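Local coordinates for protein flavodoxin (Fusobacterium nucleatum, PDB 6OHK) that binds flavin mononucleotide and carries electrons, probably serving as a low-potential electron donor to a number of redox enzymes, at residues V19-E24 and L145-Q150; D23-F28 and D160-I165. The protein carries 1 engineered substitution. All blocks are in the same frame, centred on the assembly; numbering follows the deposited sequence.

Contact 1: V19-E24 and L145-Q150. With FMN (flavin mononucleotide), chain B.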
loop_
_atom_site.group_PDB
_atom_site.type_symbol
_atom_site.label_atom_id
_atom_site.label_comp_id
_atom_site.label_asym_id
_atom_site.label_seq_id
_atom_site.Cartn_x
_atom_site.Cartn_y
_atom_site.Cartn_z
ATOM N N VAL A 19 3.172 4.683 10.699
ATOM C CA VAL A 19 2.481 4.043 11.819
ATOM C C VAL A 19 1.121 4.673 12.024
ATOM O O VAL A 19 0.123 3.979 12.281
ATOM C CB VAL A 19 3.339 4.138 13.105
ATOM C CG1 VAL A 19 2.570 3.645 14.344
ATOM C CG2 VAL A 19 4.636 3.380 12.941
ATOM N N GLY A 20 1.058 5.997 11.953
ATOM C CA GLY A 20 -0.198 6.667 12.120
ATOM C C GLY A 20 -1.185 6.299 11.044
ATOM O O GLY A 20 -2.377 6.162 11.313
ATOM N N ILE A 21 -0.713 6.170 9.801
ATOM C CA ILE A 21 -1.577 5.752 8.706
ATOM C C ILE A 21 -2.111 4.351 8.963
ATOM O O ILE A 21 -3.293 4.076 8.744
ATOM C CB ILE A 21 -0.813 5.834 7.366
ATOM C CG1 ILE A 21 -0.596 7.268 6.891
ATOM C CG2 ILE A 21 -1.460 4.986 6.292
ATOM C CD1 ILE A 21 -1.546 8.289 7.289
ATOM N N VAL A 22 -1.260 3.446 9.426
ATOM C CA VAL A 22 -1.713 2.107 9.734
ATOM C C VAL A 22 -2.757 2.137 10.832
ATOM O O VAL A 22 -3.750 1.408 10.769
ATOM C CB VAL A 22 -0.510 1.214 10.066
ATOM C CG1 VAL A 22 -0.936 -0.126 10.687
ATOM C CG2 VAL A 22 0.330 1.017 8.821
ATOM N N ASP A 23 -2.570 2.975 11.845
ATOM C CA ASP A 23 -3.587 3.109 12.887
ATOM C C ASP A 23 -4.921 3.571 12.324
ATOM O O ASP A 23 -5.983 3.093 12.754
ATOM C CB ASP A 23 -3.118 4.094 13.960
ATOM C CG ASP A 23 -2.034 3.528 14.853
ATOM O OD1 ASP A 23 -1.883 2.287 14.925
ATOM O OD2 ASP A 23 -1.342 4.346 15.506
ATOM N N GLU A 24 -4.906 4.475 11.355
ATOM C CA GLU A 24 -6.143 4.898 10.715
ATOM C C GLU A 24 -6.780 3.768 9.923
ATOM O O GLU A 24 -8.007 3.574 9.977
ATOM C CB GLU A 24 -5.888 6.124 9.831
ATOM C CG GLU A 24 -5.422 7.307 10.657
ATOM C CD GLU A 24 -5.204 8.600 9.892
ATOM O OE1 GLU A 24 -6.208 9.268 9.588
ATOM O OE2 GLU A 24 -4.032 8.963 9.627
ATOM N N LEU A 145 -0.742 8.916 -0.292
ATOM C CA LEU A 145 -0.951 9.818 0.824
ATOM C C LEU A 145 0.209 10.794 0.922
ATOM O O LEU A 145 1.358 10.457 0.622
ATOM C CB LEU A 145 -1.112 9.057 2.131
ATOM C CG LEU A 145 -2.286 8.075 2.125
ATOM C CD1 LEU A 145 -2.288 7.258 3.389
ATOM C CD2 LEU A 145 -3.610 8.787 1.950
ATOM N N ASP A 146 -0.098 12.020 1.355
ATOM C CA ASP A 146 0.936 13.044 1.534
ATOM C C ASP A 146 0.618 13.735 2.849
ATOM O O ASP A 146 -0.219 14.626 2.914
ATOM C CB ASP A 146 0.946 14.018 0.365
ATOM C CG ASP A 146 2.052 15.050 0.460
ATOM O OD1 ASP A 146 2.556 15.297 1.571
ATOM O OD2 ASP A 146 2.399 15.619 -0.617
ATOM N N GLU A 147 1.259 13.281 3.911
ATOM C CA GLU A 147 1.037 13.840 5.237
ATOM C C GLU A 147 1.754 15.157 5.431
ATOM O O GLU A 147 1.410 15.908 6.354
ATOM C CB GLU A 147 1.486 12.822 6.304
ATOM C CG GLU A 147 0.499 11.721 6.536
ATOM C CD GLU A 147 -0.672 12.242 7.357
ATOM O OE1 GLU A 147 -0.456 12.827 8.454
ATOM O OE2 GLU A 147 -1.814 12.163 6.902
ATOM N N GLU A 148 2.759 15.451 4.618
ATOM C CA GLU A 148 3.469 16.715 4.751
ATOM C C GLU A 148 2.637 17.863 4.206
ATOM O O GLU A 148 2.622 18.959 4.793
ATOM C CB GLU A 148 4.816 16.619 4.046
ATOM C CG GLU A 148 5.760 15.577 4.722
ATOM C CD GLU A 148 7.144 15.596 4.125
ATOM O OE1 GLU A 148 7.771 16.671 4.148
ATOM O OE2 GLU A 148 7.598 14.560 3.606
ATOM N N ASN A 149 1.983 17.664 3.078
ATOM C CA ASN A 149 1.290 18.736 2.384
ATOM C C ASN A 149 -0.210 18.598 2.402
ATOM O O ASN A 149 -0.916 19.610 2.272
ATOM C CB ASN A 149 1.732 18.805 0.920
ATOM C CG ASN A 149 3.202 18.967 0.801
ATOM O OD1 ASN A 149 3.760 19.989 1.266
ATOM N ND2 ASN A 149 3.869 17.998 0.186
ATOM N N GLN A 150 -0.740 17.377 2.520
ATOM C CA GLN A 150 -2.187 17.166 2.458
ATOM C C GLN A 150 -2.679 16.306 3.619
ATOM O O GLN A 150 -3.497 15.406 3.426
ATOM C CB GLN A 150 -2.580 16.551 1.123
ATOM C CG GLN A 150 -2.230 17.448 -0.055
ATOM C CD GLN A 150 -2.528 16.830 -1.401
ATOM O OE1 GLN A 150 -2.503 15.608 -1.569
ATOM N NE2 GLN A 150 -2.732 17.689 -2.405
HETATM N N1 FMN B . 8.535 11.025 -0.829
HETATM C C2 FMN B . 8.197 10.679 -2.146
HETATM O O2 FMN B . 7.077 10.738 -2.532
HETATM N N3 FMN B . 9.264 10.285 -3.026
HETATM C C4 FMN B . 10.588 10.220 -2.685
HETATM O O4 FMN B . 11.390 9.861 -3.522
HETATM C C4A FMN B . 10.906 10.595 -1.351
HETATM N N5 FMN B . 12.238 10.560 -0.946
HETATM C C5A FMN B . 12.492 11.012 0.379
HETATM C C6 FMN B . 13.833 11.124 0.792
HETATM C C7 FMN B . 14.125 11.539 2.076
HETATM C C7M FMN B . 15.623 11.537 2.421
HETATM C C8 FMN B . 13.109 11.948 2.928
HETATM C C8M FMN B . 13.474 12.360 4.338
HETATM C C9 FMN B . 11.782 11.844 2.517
HETATM C C9A FMN B . 11.486 11.410 1.250
HETATM N N10 FMN B . 10.096 11.310 0.839
HETATM C C10 FMN B . 9.855 10.958 -0.472
HETATM C "C1'" FMN B . 9.014 11.689 1.746
HETATM C "C2'" FMN B . 8.709 10.554 2.769
HETATM O "O2'" FMN B . 8.336 9.344 2.135
HETATM C "C3'" FMN B . 7.529 10.996 3.655
HETATM O "O3'" FMN B . 7.987 12.064 4.459
HETATM C "C4'" FMN B . 6.891 9.918 4.529
HETATM O "O4'" FMN B . 5.738 10.475 5.149
HETATM C "C5'" FMN B . 7.834 9.376 5.597
HETATM O "O5'" FMN B . 7.196 8.268 6.210
HETATM P P FMN B . 7.809 7.618 7.547
HETATM O O1P FMN B . 6.832 6.510 7.870
HETATM O O2P FMN B . 9.191 7.117 7.305
HETATM O O3P FMN B . 7.810 8.716 8.618
HETATM O O HOH W 1 -3.746 11.677 9.004
#
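Ile21 and Leu145 reach for each other tip to tip, one from helix 17-28 and the other from the end of strand 139-145. Leu145 offers a single methyl, CD1, which lies 3.8 Å from Ile21 CG2 and nearly as close to Ile21 CG1, so one methyl of the leucine rests against both branches of the isoleucine. The chi2 of Ile21, -28°, is far from a staggered value and swings CD1 over to Glu147, 3.9 Å from Glu147 OE2, a van der Waals contact of a methyl with the carboxylate.

Glu147 comes from the opposite direction, its chain bent at chi2 (-76°), and its OE2 has better partners than that methyl. It is hydrogen-bonded to Thr154 OG1 and accepts from a water at 2.9 Å; the same water donates to Glu24 OE2. The two carboxylates are 4.8 Å apart between Glu24 OE2 and Glu147 OE2, and the bridging water probably eases the repulsion of like charges.

The turn that carries Glu147 and Glu148 is held by Asp146. Its OD1 takes the Asn149 backbone N from above the carboxylate plane, an Asx motif, while OD2 receives Asn149 ND2 on its syn side in an almost straight bond. Glu148 then accepts a hydrogen bond from FMN O3' at its OE2, 2.7 Å away. Hydrophobic helix-to-strand packing thus runs directly into a ribityl-binding loop at the C-terminal ends of the parallel strands, the cofactor site of the flavodoxin fold.

Contact 2: D23-F28 and D160-I165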
loop_
_atom_site.group_PDB
_atom_site.type_symbol
_atom_site.label_atom_id
_atom_site.label_comp_id
_atom_site.label_asym_id
_atom_site.label_seq_id
_atom_site.Cartn_x
_atom_site.Cartn_y
_atom_site.Cartn_z
ATOM N N ASP A 23 -2.570 2.975 11.845
ATOM C CA ASP A 23 -3.587 3.109 12.887
ATOM C C ASP A 23 -4.921 3.571 12.324
ATOM O O ASP A 23 -5.983 3.093 12.754
ATOM C CB ASP A 23 -3.118 4.094 13.960
ATOM C CG ASP A 23 -2.034 3.528 14.853
ATOM O OD1 ASP A 23 -1.883 2.287 14.925
ATOM O OD2 ASP A 23 -1.342 4.346 15.506
ATOM N N GLU A 24 -4.906 4.475 11.355
ATOM C CA GLU A 24 -6.143 4.898 10.715
ATOM C C GLU A 24 -6.780 3.768 9.923
ATOM O O GLU A 24 -8.007 3.574 9.977
ATOM C CB GLU A 24 -5.888 6.124 9.831
ATOM C CG GLU A 24 -5.422 7.307 10.657
ATOM C CD GLU A 24 -5.204 8.600 9.892
ATOM O OE1 GLU A 24 -6.208 9.268 9.588
ATOM O OE2 GLU A 24 -4.032 8.963 9.627
ATOM N N ILE A 25 -5.988 3.016 9.161
ATOM C CA ILE A 25 -6.499 1.858 8.440
ATOM C C ILE A 25 -7.146 0.876 9.406
ATOM O O ILE A 25 -8.261 0.390 9.176
ATOM C CB ILE A 25 -5.363 1.189 7.640
ATOM C CG1 ILE A 25 -4.929 2.088 6.484
ATOM C CG2 ILE A 25 -5.790 -0.193 7.154
ATOM C CD1 ILE A 25 -3.618 1.647 5.825
ATOM N N GLU A 26 -6.458 0.565 10.495
ATOM C CA GLU A 26 -6.985 -0.378 11.471
ATOM C C GLU A 26 -8.307 0.109 12.041
ATOM O O GLU A 26 -9.228 -0.693 12.260
ATOM C CB GLU A 26 -5.978 -0.599 12.593
ATOM C CG GLU A 26 -4.748 -1.370 12.159
ATOM C CD GLU A 26 -3.799 -1.635 13.303
ATOM O OE1 GLU A 26 -4.060 -1.146 14.432
ATOM O OE2 GLU A 26 -2.782 -2.320 13.103
ATOM N N PHE A 27 -8.419 1.410 12.300
ATOM C CA PHE A 27 -9.677 1.936 12.811
ATOM C C PHE A 27 -10.801 1.738 11.814
ATOM O O PHE A 27 -11.916 1.339 12.186
ATOM C CB PHE A 27 -9.524 3.403 13.198
ATOM C CG PHE A 27 -10.796 3.978 13.726
ATOM C CD1 PHE A 27 -11.129 3.830 15.033
ATOM C CD2 PHE A 27 -11.672 4.592 12.887
ATOM C CE1 PHE A 27 -12.366 4.337 15.508
ATOM C CE2 PHE A 27 -12.892 5.078 13.345
ATOM C CZ PHE A 27 -13.214 4.927 14.645
ATOM N N PHE A 28 -10.565 2.007 10.538
ATOM C CA PHE A 28 -11.612 1.779 9.548
ATOM C C PHE A 28 -11.952 0.308 9.401
ATOM O O PHE A 28 -13.091 -0.009 9.000
ATOM C CB PHE A 28 -11.218 2.361 8.196
ATOM C CG PHE A 28 -11.281 3.843 8.139
ATOM C CD1 PHE A 28 -12.506 4.502 8.250
ATOM C CD2 PHE A 28 -10.132 4.599 7.945
ATOM C CE1 PHE A 28 -12.563 5.887 8.197
ATOM C CE2 PHE A 28 -10.190 5.977 7.893
ATOM C CZ PHE A 28 -11.401 6.625 8.008
ATOM N N ASP A 160 -12.459 6.134 2.176
ATOM C CA ASP A 160 -13.038 5.821 0.886
ATOM C C ASP A 160 -12.341 4.630 0.247
ATOM O O ASP A 160 -12.976 3.787 -0.390
ATOM C CB ASP A 160 -12.888 7.004 -0.064
ATOM C CG ASP A 160 -13.797 8.169 0.258
ATOM O OD1 ASP A 160 -14.695 8.055 1.120
ATOM O OD2 ASP A 160 -13.575 9.222 -0.397
ATOM N N TRP A 161 -11.014 4.567 0.377
ATOM C CA TRP A 161 -10.257 3.485 -0.247
ATOM C C TRP A 161 -10.549 2.136 0.406
ATOM O O TRP A 161 -10.707 1.127 -0.280
ATOM C CB TRP A 161 -8.778 3.838 -0.140
ATOM C CG TRP A 161 -7.836 2.931 -0.839
ATOM C CD1 TRP A 161 -7.594 2.891 -2.178
ATOM C CD2 TRP A 161 -6.977 1.953 -0.245
ATOM N NE1 TRP A 161 -6.633 1.964 -2.459
ATOM C CE2 TRP A 161 -6.244 1.359 -1.294
ATOM C CE3 TRP A 161 -6.765 1.519 1.055
ATOM C CZ2 TRP A 161 -5.278 0.389 -1.067
ATOM C CZ3 TRP A 161 -5.808 0.530 1.259
ATOM C CH2 TRP A 161 -5.093 -0.004 0.203
ATOM N N ILE A 162 -10.608 2.115 1.734
ATOM C CA ILE A 162 -10.936 0.871 2.432
ATOM C C ILE A 162 -12.313 0.368 1.996
ATOM O O ILE A 162 -12.509 -0.832 1.743
ATOM C CB ILE A 162 -10.834 1.068 3.952
ATOM C CG1 ILE A 162 -9.384 1.288 4.378
ATOM C CG2 ILE A 162 -11.464 -0.093 4.716
ATOM C CD1 ILE A 162 -8.465 0.094 4.222
ATOM N N THR A 163 -13.285 1.277 1.872
ATOM C CA THR A 163 -14.607 0.862 1.413
ATOM C C THR A 163 -14.532 0.215 0.040
ATOM O O THR A 163 -15.192 -0.808 -0.216
ATOM C CB THR A 163 -15.535 2.069 1.413
ATOM O OG1 THR A 163 -15.716 2.493 2.759
ATOM C CG2 THR A 163 -16.896 1.779 0.814
ATOM N N GLU A 164 -13.737 0.784 -0.870
ATOM C CA GLU A 164 -13.626 0.223 -2.203
ATOM C C GLU A 164 -12.948 -1.132 -2.199
ATOM O O GLU A 164 -13.430 -2.068 -2.846
ATOM C CB GLU A 164 -12.895 1.174 -3.139
ATOM C CG GLU A 164 -13.701 2.405 -3.512
ATOM C CD GLU A 164 -15.123 2.072 -3.949
ATOM O OE1 GLU A 164 -16.076 2.555 -3.293
ATOM O OE2 GLU A 164 -15.277 1.311 -4.929
ATOM N N ILE A 165 -11.815 -1.263 -1.511
ATOM C CA ILE A 165 -11.088 -2.518 -1.654
ATOM C C ILE A 165 -11.816 -3.654 -0.965
ATOM O O ILE A 165 -11.704 -4.817 -1.396
ATOM C CB ILE A 165 -9.619 -2.440 -1.230
ATOM C CG1 ILE A 165 -9.465 -2.259 0.279
ATOM C CG2 ILE A 165 -8.895 -1.349 -2.014
ATOM C CD1 ILE A 165 -7.996 -2.219 0.718
#
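The last turns of helix 17-28 and residues 160-165 of helix 154-166 run steeply across one another, approaching most closely at Phe28 and Ile162, whose CA atoms are 7.2 Å apart. Each segment keeps its own regular i to i+4 ladder of hydrogen bonds, for instance Phe28 N to Glu24 O and Ile165 N to Trp161 O, and none links the two segments.

Ile162 is the residue that fills the space between them, its CB directed at the other helix. It meets two neighbours with two different methyls. CD1 lies 4.0 Å from Ile25 CG2, and the two isoleucine side chains cross at about a right angle. The other branch, CG2, faces Phe28 CB at 4.3 Å. Both chi1 and chi2 of Ile162 are close to -68°, which folds the CD1 arm round to the isoleucine while CG2 stays with the phenylalanine. Phe28 also starts out toward helix 154-166, but the end of the side chain leads away, and Phe28 also touches Ile158, one turn earlier on that helix; its part here is played by CB.

On the side of the sheet, Ile53 of strand 51-59 touches Ile25, Ile162, Trp161 and Ile165, tying both helices to the sheet. The Trp161 ring has Ile165 CG2 3.9 Å above one face, offset toward the rim, and its NE1 is hydrogen-bonded to Gly120 O.

Across this interface, then, only aliphatic carbons meet, with a modest 160 Å² buried; van der Waals contact and the exclusion of water hold the helices together, without a directional bond to fix their spacing.

Contacts 1 and 2 both start from helix 17-28, sharing Asp23 and Glu24, and their centres are 12 Å apart. Contact 1 uses the earlier part of this helix, near the FMN, and contact 2 its end; their partners, 145-150 and 160-165, follow one another from the end of strand 139-145 into helix 154-166. The first helix of the flavodoxin domain is therefore joined to the last strand, the loop that follows it and the last helix, more than a hundred residues on. The side chain of Ile25 is about 12 Å from FMN, and contact 2, wholly aliphatic, joins two helices to the sheet, while contact 1 holds Glu148, which binds FMN, in its loop.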